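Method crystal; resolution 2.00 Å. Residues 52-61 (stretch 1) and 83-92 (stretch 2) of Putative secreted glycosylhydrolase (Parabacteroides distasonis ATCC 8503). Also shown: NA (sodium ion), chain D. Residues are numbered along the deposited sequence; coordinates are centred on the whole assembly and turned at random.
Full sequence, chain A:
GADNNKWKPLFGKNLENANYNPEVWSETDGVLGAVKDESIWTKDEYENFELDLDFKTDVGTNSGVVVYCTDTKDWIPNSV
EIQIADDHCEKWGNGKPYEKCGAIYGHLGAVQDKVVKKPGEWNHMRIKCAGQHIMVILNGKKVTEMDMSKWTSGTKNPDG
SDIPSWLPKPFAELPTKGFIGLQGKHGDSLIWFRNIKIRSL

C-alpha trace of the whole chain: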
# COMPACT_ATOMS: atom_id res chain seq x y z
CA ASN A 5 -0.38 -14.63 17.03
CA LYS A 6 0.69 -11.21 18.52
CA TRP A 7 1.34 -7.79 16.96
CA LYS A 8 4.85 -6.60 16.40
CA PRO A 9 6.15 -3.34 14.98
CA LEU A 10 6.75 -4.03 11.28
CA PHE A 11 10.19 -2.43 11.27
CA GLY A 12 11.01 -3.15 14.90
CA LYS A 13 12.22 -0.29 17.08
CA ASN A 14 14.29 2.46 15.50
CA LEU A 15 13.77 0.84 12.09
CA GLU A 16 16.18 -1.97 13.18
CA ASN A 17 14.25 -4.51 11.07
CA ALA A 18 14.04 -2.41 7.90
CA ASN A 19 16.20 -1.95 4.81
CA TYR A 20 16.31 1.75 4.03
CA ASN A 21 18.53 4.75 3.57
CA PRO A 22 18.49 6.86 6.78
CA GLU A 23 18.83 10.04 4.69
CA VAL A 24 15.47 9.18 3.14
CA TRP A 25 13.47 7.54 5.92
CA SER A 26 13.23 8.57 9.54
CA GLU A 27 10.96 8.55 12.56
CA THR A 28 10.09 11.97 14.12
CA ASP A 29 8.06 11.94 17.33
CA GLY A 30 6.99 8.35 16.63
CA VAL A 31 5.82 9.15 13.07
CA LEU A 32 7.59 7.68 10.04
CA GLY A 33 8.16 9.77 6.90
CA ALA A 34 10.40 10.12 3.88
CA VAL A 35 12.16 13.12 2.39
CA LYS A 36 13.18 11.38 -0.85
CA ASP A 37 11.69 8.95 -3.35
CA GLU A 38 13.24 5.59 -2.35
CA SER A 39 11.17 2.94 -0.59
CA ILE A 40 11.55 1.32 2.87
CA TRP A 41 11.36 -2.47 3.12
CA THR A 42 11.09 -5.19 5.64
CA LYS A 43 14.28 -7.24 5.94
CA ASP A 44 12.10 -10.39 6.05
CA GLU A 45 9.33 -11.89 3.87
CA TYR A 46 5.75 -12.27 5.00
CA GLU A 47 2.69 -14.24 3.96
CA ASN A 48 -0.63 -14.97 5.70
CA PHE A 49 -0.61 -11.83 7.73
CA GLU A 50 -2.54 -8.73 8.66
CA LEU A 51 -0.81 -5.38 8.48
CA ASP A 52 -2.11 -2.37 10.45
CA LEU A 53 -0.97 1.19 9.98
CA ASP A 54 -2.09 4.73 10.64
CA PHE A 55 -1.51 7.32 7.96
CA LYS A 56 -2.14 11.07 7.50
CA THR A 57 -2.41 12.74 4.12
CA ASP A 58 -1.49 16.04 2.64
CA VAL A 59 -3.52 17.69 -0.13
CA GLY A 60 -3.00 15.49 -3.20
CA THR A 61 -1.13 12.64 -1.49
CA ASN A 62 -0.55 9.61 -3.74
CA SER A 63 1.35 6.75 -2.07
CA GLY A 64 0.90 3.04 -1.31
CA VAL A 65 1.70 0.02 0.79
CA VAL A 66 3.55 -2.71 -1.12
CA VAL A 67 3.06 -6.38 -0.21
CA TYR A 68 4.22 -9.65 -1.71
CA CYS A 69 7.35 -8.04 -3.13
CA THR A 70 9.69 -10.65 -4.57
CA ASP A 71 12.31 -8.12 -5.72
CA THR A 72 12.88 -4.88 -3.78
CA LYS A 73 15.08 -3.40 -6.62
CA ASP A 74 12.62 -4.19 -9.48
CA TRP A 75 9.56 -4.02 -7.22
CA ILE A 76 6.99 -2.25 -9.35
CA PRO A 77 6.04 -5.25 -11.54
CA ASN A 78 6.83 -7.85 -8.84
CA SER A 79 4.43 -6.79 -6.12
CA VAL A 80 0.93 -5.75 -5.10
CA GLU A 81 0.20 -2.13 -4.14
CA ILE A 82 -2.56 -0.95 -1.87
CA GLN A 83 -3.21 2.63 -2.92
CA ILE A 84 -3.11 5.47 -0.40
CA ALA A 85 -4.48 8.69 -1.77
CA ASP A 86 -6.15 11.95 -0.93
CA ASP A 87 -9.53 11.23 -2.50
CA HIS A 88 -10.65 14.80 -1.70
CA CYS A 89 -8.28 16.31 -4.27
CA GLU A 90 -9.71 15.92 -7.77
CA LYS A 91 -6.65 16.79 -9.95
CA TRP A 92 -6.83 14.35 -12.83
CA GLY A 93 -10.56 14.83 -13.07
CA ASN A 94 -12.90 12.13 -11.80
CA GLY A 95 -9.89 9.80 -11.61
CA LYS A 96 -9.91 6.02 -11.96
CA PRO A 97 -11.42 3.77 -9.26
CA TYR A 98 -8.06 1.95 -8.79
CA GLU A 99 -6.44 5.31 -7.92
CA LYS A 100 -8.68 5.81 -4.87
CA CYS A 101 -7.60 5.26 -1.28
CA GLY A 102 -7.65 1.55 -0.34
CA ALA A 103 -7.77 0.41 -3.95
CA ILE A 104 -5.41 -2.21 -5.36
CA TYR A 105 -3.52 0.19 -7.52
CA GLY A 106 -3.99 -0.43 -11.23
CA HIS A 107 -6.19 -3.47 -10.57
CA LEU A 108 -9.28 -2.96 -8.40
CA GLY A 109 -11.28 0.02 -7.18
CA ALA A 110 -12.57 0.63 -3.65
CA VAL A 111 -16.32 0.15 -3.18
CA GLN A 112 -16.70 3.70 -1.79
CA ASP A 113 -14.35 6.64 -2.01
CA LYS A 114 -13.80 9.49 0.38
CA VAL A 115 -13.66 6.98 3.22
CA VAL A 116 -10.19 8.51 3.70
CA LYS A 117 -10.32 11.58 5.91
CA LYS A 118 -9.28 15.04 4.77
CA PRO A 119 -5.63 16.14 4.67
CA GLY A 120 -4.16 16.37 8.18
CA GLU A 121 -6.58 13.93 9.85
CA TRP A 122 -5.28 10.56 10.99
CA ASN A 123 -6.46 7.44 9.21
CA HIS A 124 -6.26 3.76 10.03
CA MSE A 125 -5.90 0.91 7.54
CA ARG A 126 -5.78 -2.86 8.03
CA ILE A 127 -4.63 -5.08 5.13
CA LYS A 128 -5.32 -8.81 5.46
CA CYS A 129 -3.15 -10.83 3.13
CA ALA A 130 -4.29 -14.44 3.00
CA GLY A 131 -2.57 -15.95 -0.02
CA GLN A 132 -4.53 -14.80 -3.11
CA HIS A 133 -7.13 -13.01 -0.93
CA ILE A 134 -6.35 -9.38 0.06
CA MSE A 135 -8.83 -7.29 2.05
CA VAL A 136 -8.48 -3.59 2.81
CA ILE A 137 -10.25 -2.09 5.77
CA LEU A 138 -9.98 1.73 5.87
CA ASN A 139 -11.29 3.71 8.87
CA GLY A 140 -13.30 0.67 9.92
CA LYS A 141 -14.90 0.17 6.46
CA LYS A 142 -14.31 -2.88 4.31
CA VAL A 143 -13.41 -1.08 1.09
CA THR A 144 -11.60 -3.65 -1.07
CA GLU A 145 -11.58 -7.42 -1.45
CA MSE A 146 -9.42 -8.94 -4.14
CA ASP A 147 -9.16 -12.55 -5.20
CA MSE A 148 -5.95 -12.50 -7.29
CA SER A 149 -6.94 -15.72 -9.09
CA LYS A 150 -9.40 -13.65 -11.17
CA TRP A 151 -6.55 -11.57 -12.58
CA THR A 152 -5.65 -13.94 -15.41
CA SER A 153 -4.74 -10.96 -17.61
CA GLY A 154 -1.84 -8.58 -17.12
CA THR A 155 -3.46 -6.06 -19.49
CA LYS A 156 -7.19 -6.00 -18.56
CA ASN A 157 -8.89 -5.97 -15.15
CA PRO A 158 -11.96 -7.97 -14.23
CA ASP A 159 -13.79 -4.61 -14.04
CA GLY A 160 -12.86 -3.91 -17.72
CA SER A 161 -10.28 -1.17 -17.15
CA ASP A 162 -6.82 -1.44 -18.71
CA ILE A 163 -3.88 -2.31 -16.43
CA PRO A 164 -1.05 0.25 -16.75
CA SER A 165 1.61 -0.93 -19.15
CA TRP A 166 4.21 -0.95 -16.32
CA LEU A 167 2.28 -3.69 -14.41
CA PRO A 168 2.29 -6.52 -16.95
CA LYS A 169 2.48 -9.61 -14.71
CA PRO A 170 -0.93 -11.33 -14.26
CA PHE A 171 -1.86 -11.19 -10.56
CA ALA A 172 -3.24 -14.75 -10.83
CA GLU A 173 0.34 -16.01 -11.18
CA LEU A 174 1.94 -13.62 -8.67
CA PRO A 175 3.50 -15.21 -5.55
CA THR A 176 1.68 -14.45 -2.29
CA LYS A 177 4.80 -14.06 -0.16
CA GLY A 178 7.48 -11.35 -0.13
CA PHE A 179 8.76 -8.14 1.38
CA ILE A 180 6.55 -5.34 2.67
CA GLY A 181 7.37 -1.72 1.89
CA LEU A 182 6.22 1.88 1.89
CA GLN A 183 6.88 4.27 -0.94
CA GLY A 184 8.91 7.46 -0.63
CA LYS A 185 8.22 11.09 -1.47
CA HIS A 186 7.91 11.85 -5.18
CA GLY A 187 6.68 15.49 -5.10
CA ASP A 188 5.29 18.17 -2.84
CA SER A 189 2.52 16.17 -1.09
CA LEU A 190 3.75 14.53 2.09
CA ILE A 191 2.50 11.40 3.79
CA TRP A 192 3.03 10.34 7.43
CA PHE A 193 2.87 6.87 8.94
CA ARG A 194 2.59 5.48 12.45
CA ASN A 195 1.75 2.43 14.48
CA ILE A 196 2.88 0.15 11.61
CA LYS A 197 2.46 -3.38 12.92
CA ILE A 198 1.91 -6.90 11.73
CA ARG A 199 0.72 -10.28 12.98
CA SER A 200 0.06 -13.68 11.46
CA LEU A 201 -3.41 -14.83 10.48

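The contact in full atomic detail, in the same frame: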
# COMPACT_ATOMS: atom_id res chain seq x y z
N ASP A 52 -1.42 -3.57 9.98
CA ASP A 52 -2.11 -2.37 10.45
C ASP A 52 -1.17 -1.19 10.35
O ASP A 52 0.05 -1.31 10.64
CB ASP A 52 -2.47 -2.51 11.92
CG ASP A 52 -3.88 -2.89 12.15
OD1 ASP A 52 -4.44 -3.63 11.35
OD2 ASP A 52 -4.43 -2.43 13.14
N LEU A 53 -1.73 -0.04 9.99
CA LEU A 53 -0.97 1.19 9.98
C LEU A 53 -1.91 2.38 10.05
O LEU A 53 -3.03 2.33 9.57
CB LEU A 53 -0.13 1.29 8.72
CG LEU A 53 -0.82 1.33 7.35
CD1 LEU A 53 -0.02 2.16 6.38
CD2 LEU A 53 -1.07 -0.07 6.77
N ASP A 54 -1.42 3.46 10.65
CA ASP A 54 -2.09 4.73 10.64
C ASP A 54 -1.39 5.49 9.55
O ASP A 54 -0.19 5.27 9.34
CB ASP A 54 -1.92 5.49 11.96
CG ASP A 54 -2.47 4.72 13.18
OD1 ASP A 54 -3.23 3.75 13.00
OD2 ASP A 54 -2.12 5.08 14.34
N PHE A 55 -2.13 6.35 8.84
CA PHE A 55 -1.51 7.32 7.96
C PHE A 55 -2.28 8.63 7.96
O PHE A 55 -3.50 8.66 8.23
CB PHE A 55 -1.37 6.75 6.56
CG PHE A 55 -2.66 6.54 5.85
CD1 PHE A 55 -3.20 7.57 5.05
CD2 PHE A 55 -3.33 5.33 5.94
CE1 PHE A 55 -4.40 7.37 4.37
CE2 PHE A 55 -4.55 5.14 5.27
CZ PHE A 55 -5.08 6.15 4.50
N LYS A 56 -1.56 9.72 7.66
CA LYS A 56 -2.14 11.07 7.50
C LYS A 56 -1.74 11.61 6.14
O LYS A 56 -0.60 11.53 5.73
CB LYS A 56 -1.60 11.99 8.61
CG LYS A 56 -2.03 13.46 8.58
CD LYS A 56 -1.54 14.21 9.87
CE LYS A 56 -0.05 14.46 9.82
NZ LYS A 56 0.43 15.32 10.91
N THR A 57 -2.70 12.18 5.43
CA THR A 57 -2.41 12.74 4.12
C THR A 57 -2.18 14.23 4.16
O THR A 57 -2.49 14.91 5.14
CB THR A 57 -3.56 12.46 3.13
OG1 THR A 57 -4.70 13.22 3.51
CG2 THR A 57 -3.91 10.97 3.11
N ASP A 58 -1.56 14.68 3.08
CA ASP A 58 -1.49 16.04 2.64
C ASP A 58 -2.47 16.20 1.45
O ASP A 58 -2.95 15.20 0.86
CB ASP A 58 -0.09 16.24 2.08
CG ASP A 58 0.54 17.54 2.44
OD1 ASP A 58 -0.13 18.39 3.07
OD2 ASP A 58 1.75 17.68 2.14
N VAL A 59 -2.70 17.44 1.03
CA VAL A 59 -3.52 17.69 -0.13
C VAL A 59 -2.80 17.02 -1.30
O VAL A 59 -1.62 17.26 -1.50
CB VAL A 59 -3.77 19.22 -0.39
CG1 VAL A 59 -4.42 19.44 -1.74
CG2 VAL A 59 -4.66 19.81 0.72
N GLY A 60 -3.49 16.11 -1.97
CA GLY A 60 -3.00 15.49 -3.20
C GLY A 60 -2.05 14.32 -3.01
O GLY A 60 -1.45 13.87 -3.98
N THR A 61 -1.91 13.85 -1.76
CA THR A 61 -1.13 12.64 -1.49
C THR A 61 -1.45 11.45 -2.42
O THR A 61 -2.61 11.13 -2.64
CB THR A 61 -1.33 12.21 -0.03
OG1 THR A 61 -0.69 13.15 0.80
CG2 THR A 61 -0.75 10.83 0.25
N GLN A 83 -3.25 1.19 -2.73
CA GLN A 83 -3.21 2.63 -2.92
C GLN A 83 -3.54 3.41 -1.65
O GLN A 83 -4.51 3.11 -0.95
CB GLN A 83 -4.24 3.00 -3.98
CG GLN A 83 -4.31 4.46 -4.36
CD GLN A 83 -3.17 4.92 -5.23
OE1 GLN A 83 -2.15 4.25 -5.33
NE2 GLN A 83 -3.36 6.06 -5.88
N ILE A 84 -2.77 4.47 -1.40
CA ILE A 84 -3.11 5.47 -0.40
C ILE A 84 -3.16 6.78 -1.12
O ILE A 84 -2.22 7.15 -1.82
CB ILE A 84 -2.06 5.58 0.74
CG1 ILE A 84 -2.05 4.34 1.59
CG2 ILE A 84 -2.40 6.76 1.65
CD1 ILE A 84 -0.95 4.32 2.60
N ALA A 85 -4.28 7.49 -1.00
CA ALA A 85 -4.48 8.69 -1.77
C ALA A 85 -5.42 9.63 -1.06
O ALA A 85 -6.34 9.21 -0.36
CB ALA A 85 -5.01 8.36 -3.20
N ASP A 86 -5.19 10.91 -1.29
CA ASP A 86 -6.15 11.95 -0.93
C ASP A 86 -7.31 12.01 -1.91
O ASP A 86 -7.27 12.76 -2.86
CB ASP A 86 -5.46 13.33 -0.88
CG ASP A 86 -6.45 14.45 -0.61
OD1 ASP A 86 -7.50 14.17 0.01
OD2 ASP A 86 -6.17 15.61 -1.00
N ASP A 87 -8.36 11.25 -1.64
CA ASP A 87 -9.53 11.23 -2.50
C ASP A 87 -10.26 12.59 -2.59
O ASP A 87 -11.16 12.76 -3.40
CB ASP A 87 -10.53 10.17 -1.99
CG ASP A 87 -10.07 8.76 -2.23
OD1 ASP A 87 -8.99 8.57 -2.77
OD2 ASP A 87 -10.79 7.81 -1.86
N HIS A 88 -9.94 13.53 -1.72
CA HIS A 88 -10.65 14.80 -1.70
C HIS A 88 -10.02 15.81 -2.64
O HIS A 88 -10.53 16.88 -2.78
CB HIS A 88 -10.70 15.37 -0.30
CG HIS A 88 -11.22 14.40 0.71
ND1 HIS A 88 -12.56 14.25 0.97
CD2 HIS A 88 -10.58 13.49 1.49
CE1 HIS A 88 -12.73 13.31 1.89
NE2 HIS A 88 -11.54 12.83 2.21
N CYS A 89 -8.89 15.47 -3.24
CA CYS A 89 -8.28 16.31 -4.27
C CYS A 89 -8.67 15.69 -5.59
O CYS A 89 -8.41 14.51 -5.80
CB CYS A 89 -6.76 16.25 -4.12
SG CYS A 89 -5.92 17.27 -5.24
N GLU A 90 -9.29 16.46 -6.47
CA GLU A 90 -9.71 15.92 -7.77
C GLU A 90 -8.88 16.53 -8.89
O GLU A 90 -9.38 17.35 -9.63
CB GLU A 90 -11.21 16.21 -8.00
N LYS A 91 -7.61 16.12 -9.02
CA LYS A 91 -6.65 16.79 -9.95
C LYS A 91 -6.70 16.32 -11.40
O LYS A 91 -6.49 17.11 -12.33
CB LYS A 91 -5.19 16.61 -9.49
CG LYS A 91 -4.68 17.72 -8.61
CD LYS A 91 -3.16 17.72 -8.54
CE LYS A 91 -2.61 16.58 -7.72
NZ LYS A 91 -1.24 16.92 -7.20
N TRP A 92 -6.91 15.02 -11.56
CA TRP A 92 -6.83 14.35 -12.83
C TRP A 92 -8.24 14.07 -13.27
O TRP A 92 -8.53 13.02 -13.85
CB TRP A 92 -6.00 13.07 -12.65
CG TRP A 92 -4.71 13.36 -11.84
CD1 TRP A 92 -4.45 13.01 -10.55
CD2 TRP A 92 -3.56 14.11 -12.28
NE1 TRP A 92 -3.21 13.47 -10.16
CE2 TRP A 92 -2.64 14.15 -11.21
CE3 TRP A 92 -3.21 14.74 -13.48
CZ2 TRP A 92 -1.41 14.77 -11.30
CZ3 TRP A 92 -1.99 15.36 -13.57
CH2 TRP A 92 -1.10 15.38 -12.48
NA NA D . 0.15 4.97 -5.24
O HOH W 1 -6.90 12.71 2.22

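Ile84 forms the apolar centre of the contact, reaching from the end of its strand, which enters the stretch and runs to Ala85, toward the strand that carries Leu53 and Phe55. Its CG2 methyl lies over one face of the Phe55 ring, 3.8 Å from the ring centroid and 28° off the normal, a CH-pi arrangement in which a weakly polarised methyl meets the electron-rich face; the closest pair is Ile84 CG2 to Phe55 CE1 at 3.4 Å. The other end of Ile84 just reaches Leu53, with CD1 to CD1 of the two residues at 4.5 Å. All three residues are buried.

Beyond this patch the contact passes to the backbone and to Asp86. The two stretches come nearest at Thr61 and Asp86, whose CA atoms are 5.1 Å apart. Here Asp86 N donates to Thr61 O at 2.9 Å, and the same carbonyl oxygen receives a CA-H...O contact from Ala85 CA at 3.2 Å. Asp58 to Thr61 forms a type II turn, closed by Thr61 N to Asp58 O at 3.1 Å and braced by Asp58 N to Thr61 OG1 at 2.9 Å. The turn leaves Gly60 N free to donate to Asp86 OD2, at 2.9 Å and a nearly straight 171°. Gly60 has a positive phi of 83°, a conformation that glycine adopts readily.

The other carboxylate oxygen, Asp86 OD1, accepts from His88 N at 3.1 Å, within a type I turn closed by Cys89 N to Asp86 O at 3.2 Å. Asp86 OD1 also accepts from a water at 2.7 Å, and that water accepts from Thr57 OG1 at 2.6 Å, bridging the stretches. At the outer margin Val59 CG1 approaches Cys89 SG at 4.4 Å, a loose apolar contact. Away from this interface, Gln83 OE1 binds the sodium ion at 2.4 Å, with further ligands elsewhere in the structure.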